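Local coordinates for protein putative phytoene/squalene synthase YisP (PDB 3WE9) that hydrolyses farnesyl diphosphate to farnesol and diphosphate, an activity involved in biofilm formation, although it belongs to the phytoene/squalene synthase family, at residues P114-D119 / P178-Q183; F185-A190 / T202-Y207. All blocks are in the same frame, centred on the assembly; numbering follows the deposited sequence.

Overall arrangement
Both contacts lie at one end of the all-helical fold of this monomer, their centres about 21 and 23 Å from the centre of the chain, and both are only partly buried. They share the short helix 179-185: its first turn is held in interaction 1 by the loop leading into helix 118-140, and F185, at its far end, packs in interaction 2 on helix 199-221. The chemistry changes along that helix. Interaction 1 is carried by two backbone N-H...O=C bonds and an apolar patch of L118, P178 and V181, interaction 2 by aromatic, CH-pi and sulfur contacts. The two also touch directly: R179 NE is salt-bridged to E189 OE2 at 2.8 Å, and V181 CG1 packs on T204 CG2 at 3.8 Å.

Interaction 1: P114-D119 / P178-Q183; sequences PYDDLD and PRQVMQ
The first turn of helix 179-185 meets the loop 114-117, and two successive carbonyls of that loop accept the first two N-H groups of the helix. R179 N bonds to Y115 O at 2.9 Å, and Q180 N bonds to D116 O at 2.8 Å. Y115 O also receives a CA-H...O contact from P178, the N-cap residue, whose CA lies 3.6 Å away. In this all-helical phytoene/squalene synthase fold, the loop thereby ties the start of helix 179-185 to the start of helix 118-140. The R179 chain bends at its second torsion (chi2 48°) and carries its CD past Y115 O at 3.6 Å. Beyond that bend the guanidinium is held from outside the two segments: NH1 is hydrogen-bonded to K174 O and I177 O, and NE belongs to the salt bridge with E189. Next along the helix, Q180 CG is 3.6 Å from D117 OD2, the two side chains running side by side and pointing the same way. L118 closes the apolar side: its CB meets V181 CG2 at 4.0 Å, and its CD1 meets P178 CG at 4.2 Å.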
loop_
_atom_site.group_PDB
_atom_site.type_symbol
_atom_site.label_atom_id
_atom_site.label_comp_id
_atom_site.label_asym_id
_atom_site.label_seq_id
_atom_site.Cartn_x
_atom_site.Cartn_y
_atom_site.Cartn_z
ATOM N N PRO A 114 16.868 5.839 13.095
ATOM C CA PRO A 114 16.904 5.901 11.633
ATOM C C PRO A 114 17.321 4.562 11.028
ATOM O O PRO A 114 18.061 3.795 11.644
ATOM C CB PRO A 114 17.930 7.007 11.354
ATOM C CG PRO A 114 17.889 7.858 12.621
ATOM C CD PRO A 114 17.790 6.823 13.693
ATOM N N TYR A 115 16.818 4.275 9.833
ATOM C CA TYR A 115 17.167 3.043 9.149
ATOM C C TYR A 115 18.569 3.228 8.603
ATOM O O TYR A 115 18.931 4.327 8.183
ATOM C CB TYR A 115 16.193 2.763 8.004
ATOM C CG TYR A 115 14.841 2.231 8.434
ATOM C CD1 TYR A 115 14.510 2.085 9.786
ATOM C CD2 TYR A 115 13.886 1.882 7.483
ATOM C CE1 TYR A 115 13.251 1.605 10.169
ATOM C CE2 TYR A 115 12.636 1.408 7.855
ATOM C CZ TYR A 115 12.322 1.274 9.193
ATOM O OH TYR A 115 11.066 0.839 9.545
ATOM N N ASP A 116 19.360 2.160 8.601
ATOM C CA ASP A 116 20.733 2.255 8.125
ATOM C C ASP A 116 20.896 1.784 6.688
ATOM O O ASP A 116 21.351 2.533 5.829
ATOM C CB ASP A 116 21.656 1.446 9.041
ATOM C CG ASP A 116 23.122 1.690 8.748
ATOM O OD1 ASP A 116 23.560 2.856 8.857
ATOM O OD2 ASP A 116 23.836 0.723 8.404
ATOM N N ASP A 117 20.526 0.531 6.449
ATOM C CA ASP A 117 20.612 -0.108 5.138
ATOM C C ASP A 117 19.321 0.059 4.351
ATOM O O ASP A 117 18.253 0.243 4.927
ATOM C CB ASP A 117 20.826 -1.621 5.292
ATOM C CG ASP A 117 22.242 -1.992 5.621
ATOM O OD1 ASP A 117 22.501 -3.204 5.772
ATOM O OD2 ASP A 117 23.096 -1.087 5.725
ATOM N N LEU A 118 19.425 -0.040 3.034
ATOM C CA LEU A 118 18.245 0.028 2.194
ATOM C C LEU A 118 17.443 -1.233 2.549
ATOM O O LEU A 118 16.217 -1.203 2.615
ATOM C CB LEU A 118 18.653 0.026 0.715
ATOM C CG LEU A 118 17.555 -0.052 -0.347
ATOM C CD1 LEU A 118 16.456 0.957 -0.044
ATOM C CD2 LEU A 118 18.165 0.194 -1.723
ATOM N N ASP A 119 18.152 -2.332 2.814
ATOM C CA ASP A 119 17.508 -3.594 3.179
ATOM C C ASP A 119 16.557 -3.430 4.354
ATOM O O ASP A 119 15.517 -4.082 4.416
ATOM C CB ASP A 119 18.551 -4.663 3.531
ATOM C CG ASP A 119 19.090 -5.386 2.310
ATOM O OD1 ASP A 119 18.581 -5.144 1.197
ATOM O OD2 ASP A 119 20.021 -6.207 2.468
ATOM N N PRO A 178 17.109 5.496 4.429
ATOM C CA PRO A 178 18.346 4.758 4.708
ATOM C C PRO A 178 19.589 5.639 4.755
ATOM O O PRO A 178 19.963 6.263 3.763
ATOM C CB PRO A 178 18.401 3.739 3.573
ATOM C CG PRO A 178 16.970 3.552 3.203
ATOM C CD PRO A 178 16.456 4.962 3.222
ATOM N N ARG A 179 20.232 5.679 5.918
ATOM C CA ARG A 179 21.429 6.489 6.090
ATOM C C ARG A 179 22.565 6.084 5.154
ATOM O O ARG A 179 23.381 6.924 4.763
ATOM C CB ARG A 179 21.886 6.448 7.554
ATOM C CG ARG A 179 21.323 7.589 8.412
ATOM C CD ARG A 179 19.810 7.774 8.244
ATOM N NE ARG A 179 19.320 8.890 9.049
ATOM C CZ ARG A 179 18.050 9.279 9.112
ATOM N NH1 ARG A 179 17.106 8.647 8.410
ATOM N NH2 ARG A 179 17.719 10.303 9.890
ATOM N N GLN A 180 22.629 4.806 4.793
ATOM C CA GLN A 180 23.678 4.352 3.881
ATOM C C GLN A 180 23.411 4.873 2.472
ATOM O O GLN A 180 24.343 5.124 1.711
ATOM C CB GLN A 180 23.769 2.823 3.857
ATOM C CG GLN A 180 24.437 2.221 5.082
ATOM C CD GLN A 180 25.804 2.819 5.336
ATOM O OE1 GLN A 180 26.705 2.722 4.497
ATOM N NE2 GLN A 180 25.968 3.452 6.492
ATOM N N VAL A 181 22.140 5.027 2.122
ATOM C CA VAL A 181 21.796 5.550 0.805
ATOM C C VAL A 181 22.098 7.055 0.815
ATOM O O VAL A 181 22.653 7.592 -0.140
ATOM C CB VAL A 181 20.300 5.307 0.466
ATOM C CG1 VAL A 181 19.947 5.984 -0.857
ATOM C CG2 VAL A 181 20.029 3.805 0.358
ATOM N N MET A 182 21.746 7.728 1.905
ATOM C CA MET A 182 22.031 9.151 2.018
ATOM C C MET A 182 23.532 9.385 1.853
ATOM O O MET A 182 23.955 10.281 1.119
ATOM C CB MET A 182 21.588 9.682 3.381
ATOM C CG MET A 182 20.089 9.881 3.531
ATOM S SD MET A 182 19.616 10.057 5.257
ATOM C CE MET A 182 20.443 11.602 5.721
ATOM N N GLN A 183 24.325 8.562 2.531
ATOM C CA GLN A 183 25.782 8.680 2.490
ATOM C C GLN A 183 26.352 8.498 1.091
ATOM O O GLN A 183 27.339 9.130 0.732
ATOM C CB GLN A 183 26.422 7.663 3.444
ATOM C CG GLN A 183 27.947 7.775 3.535
ATOM C CD GLN A 183 28.550 6.831 4.570
ATOM O OE1 GLN A 183 28.381 5.613 4.494
ATOM N NE2 GLN A 183 29.257 7.397 5.543
#

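Interaction 2: F185-A190 / T202-Y207; sequences FGYTEA and TMTWEY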
loop_
_atom_site.group_PDB
_atom_site.type_symbol
_atom_site.label_atom_id
_atom_site.label_comp_id
_atom_site.label_asym_id
_atom_site.label_seq_id
_atom_site.Cartn_x
_atom_site.Cartn_y
_atom_site.Cartn_z
ATOM N N PHE A 185 25.141 9.448 -1.690
ATOM C CA PHE A 185 24.980 10.674 -2.455
ATOM C C PHE A 185 25.355 11.974 -1.746
ATOM O O PHE A 185 25.211 13.051 -2.318
ATOM C CB PHE A 185 23.532 10.739 -2.963
ATOM C CG PHE A 185 23.115 9.512 -3.733
ATOM C CD1 PHE A 185 23.781 9.153 -4.908
ATOM C CD2 PHE A 185 22.096 8.689 -3.259
ATOM C CE1 PHE A 185 23.439 7.982 -5.597
ATOM C CE2 PHE A 185 21.743 7.516 -3.937
ATOM C CZ PHE A 185 22.419 7.162 -5.112
ATOM N N GLY A 186 25.835 11.874 -0.511
ATOM C CA GLY A 186 26.231 13.065 0.221
ATOM C C GLY A 186 25.102 13.884 0.827
ATOM O O GLY A 186 25.257 15.090 1.028
ATOM N N TYR A 187 23.967 13.250 1.112
ATOM C CA TYR A 187 22.844 13.951 1.724
ATOM C C TYR A 187 23.061 13.845 3.228
ATOM O O TYR A 187 23.108 12.745 3.783
ATOM C CB TYR A 187 21.510 13.301 1.330
ATOM C CG TYR A 187 20.303 14.136 1.713
ATOM C CD1 TYR A 187 20.162 15.445 1.246
ATOM C CD2 TYR A 187 19.308 13.623 2.548
ATOM C CE1 TYR A 187 19.059 16.221 1.604
ATOM C CE2 TYR A 187 18.202 14.393 2.911
ATOM C CZ TYR A 187 18.089 15.695 2.435
ATOM O OH TYR A 187 17.009 16.470 2.802
ATOM N N THR A 188 23.174 14.991 3.888
ATOM C CA THR A 188 23.453 15.022 5.323
ATOM C C THR A 188 22.270 14.973 6.279
ATOM O O THR A 188 21.150 15.303 5.915
ATOM C CB THR A 188 24.258 16.282 5.663
ATOM O OG1 THR A 188 23.433 17.436 5.440
ATOM C CG2 THR A 188 25.481 16.379 4.769
ATOM N N GLU A 189 22.543 14.562 7.520
ATOM C CA GLU A 189 21.514 14.523 8.554
ATOM C C GLU A 189 20.972 15.940 8.706
ATOM O O GLU A 189 19.781 16.139 8.924
ATOM C CB GLU A 189 22.102 14.068 9.897
ATOM C CG GLU A 189 22.399 12.581 10.011
ATOM C CD GLU A 189 21.151 11.743 10.197
ATOM O OE1 GLU A 189 20.053 12.325 10.343
ATOM O OE2 GLU A 189 21.264 10.496 10.208
ATOM N N ALA A 190 21.860 16.925 8.594
ATOM C CA ALA A 190 21.464 18.328 8.717
ATOM C C ALA A 190 20.522 18.716 7.580
ATOM O O ALA A 190 19.530 19.412 7.806
ATOM C CB ALA A 190 22.697 19.231 8.710
ATOM N N THR A 202 17.394 14.330 -4.161
ATOM C CA THR A 202 16.670 13.731 -5.273
ATOM C C THR A 202 17.332 12.427 -5.717
ATOM O O THR A 202 16.645 11.491 -6.127
ATOM C CB THR A 202 16.533 14.714 -6.469
ATOM O OG1 THR A 202 17.828 15.146 -6.899
ATOM C CG2 THR A 202 15.705 15.929 -6.058
ATOM N N MET A 203 18.658 12.362 -5.636
ATOM C CA MET A 203 19.366 11.133 -5.991
ATOM C C MET A 203 19.017 10.032 -4.990
ATOM O O MET A 203 18.841 8.874 -5.365
ATOM C CB MET A 203 20.879 11.363 -6.001
ATOM C CG MET A 203 21.344 12.161 -7.204
ATOM S SD MET A 203 23.113 12.440 -7.170
ATOM C CE MET A 203 23.704 10.935 -7.965
ATOM N N THR A 204 18.917 10.408 -3.717
ATOM C CA THR A 204 18.565 9.475 -2.654
ATOM C C THR A 204 17.141 8.974 -2.894
ATOM O O THR A 204 16.870 7.773 -2.863
ATOM C CB THR A 204 18.625 10.167 -1.273
ATOM O OG1 THR A 204 19.977 10.565 -1.001
ATOM C CG2 THR A 204 18.129 9.219 -0.165
ATOM N N TRP A 205 16.238 9.913 -3.155
ATOM C CA TRP A 205 14.838 9.593 -3.399
ATOM C C TRP A 205 14.674 8.700 -4.630
ATOM O O TRP A 205 13.952 7.712 -4.586
ATOM C CB TRP A 205 14.042 10.889 -3.589
ATOM C CG TRP A 205 12.562 10.714 -3.612
ATOM C CD1 TRP A 205 11.703 10.841 -2.556
ATOM C CD2 TRP A 205 11.750 10.424 -4.759
ATOM N NE1 TRP A 205 10.404 10.655 -2.975
ATOM C CE2 TRP A 205 10.404 10.395 -4.319
ATOM C CE3 TRP A 205 12.028 10.185 -6.110
ATOM C CZ2 TRP A 205 9.334 10.142 -5.192
ATOM C CZ3 TRP A 205 10.958 9.932 -6.984
ATOM C CH2 TRP A 205 9.631 9.912 -6.515
ATOM N N GLU A 206 15.341 9.057 -5.724
ATOM C CA GLU A 206 15.244 8.280 -6.957
ATOM C C GLU A 206 15.848 6.879 -6.811
ATOM O O GLU A 206 15.386 5.925 -7.434
ATOM C CB GLU A 206 15.914 9.031 -8.114
ATOM C CG GLU A 206 15.165 10.298 -8.574
ATOM C CD GLU A 206 13.788 10.004 -9.175
ATOM O OE1 GLU A 206 13.496 8.825 -9.456
ATOM O OE2 GLU A 206 12.997 10.957 -9.376
ATOM N N TYR A 207 16.873 6.757 -5.978
ATOM C CA TYR A 207 17.509 5.459 -5.766
ATOM C C TYR A 207 16.499 4.500 -5.136
ATOM O O TYR A 207 16.436 3.324 -5.502
ATOM C CB TYR A 207 18.735 5.604 -4.860
ATOM C CG TYR A 207 19.641 4.388 -4.844
ATOM C CD1 TYR A 207 20.507 4.126 -5.907
ATOM C CD2 TYR A 207 19.641 3.509 -3.763
ATOM C CE1 TYR A 207 21.356 3.016 -5.892
ATOM C CE2 TYR A 207 20.483 2.394 -3.735
ATOM C CZ TYR A 207 21.339 2.157 -4.802
ATOM O OH TYR A 207 22.190 1.075 -4.769
#
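F185 packs against helix 199-221 with M203 over one face of its ring and T204 and Y207 at the edge. A Schellman motif ends helix 179-185 here, with Y187 N directed to M182 O and G186, at positive phi, as its C-prime residue; the phenyl ring packs where the chain leaves one helix of the all-helical fold. M203 CB sits 3.7 Å above the ring plane, offset toward the rim, in a CH-pi contact 20° off the ring normal. The M203 chain then bends at its third torsion (chi3 86°), and CE comes to 3.5 Å from F185 CD1. Its SD makes an oblique Met-aromatic contact, 5.0 Å from the ring centroid. The far end of the phenyl ring is turned toward the face of Y207 in an offset edge-to-face pair, with planes at 64° and F185 CZ 3.7 Å from Y207 CD1. Between M203 and Y207, one helical turn apart on helix 199-221, F185 CE2 comes to 3.5 Å from M203 O. T204 OG1 bonds back to A200 O and borders both aromatic residues of the 185-190 segment. Y187 OH is hydrogen-bonded to T196 O, while Y187 CB lies 3.9 Å from T204 OG1, the same oxygen that sits 3.6 Å from F185 CD2.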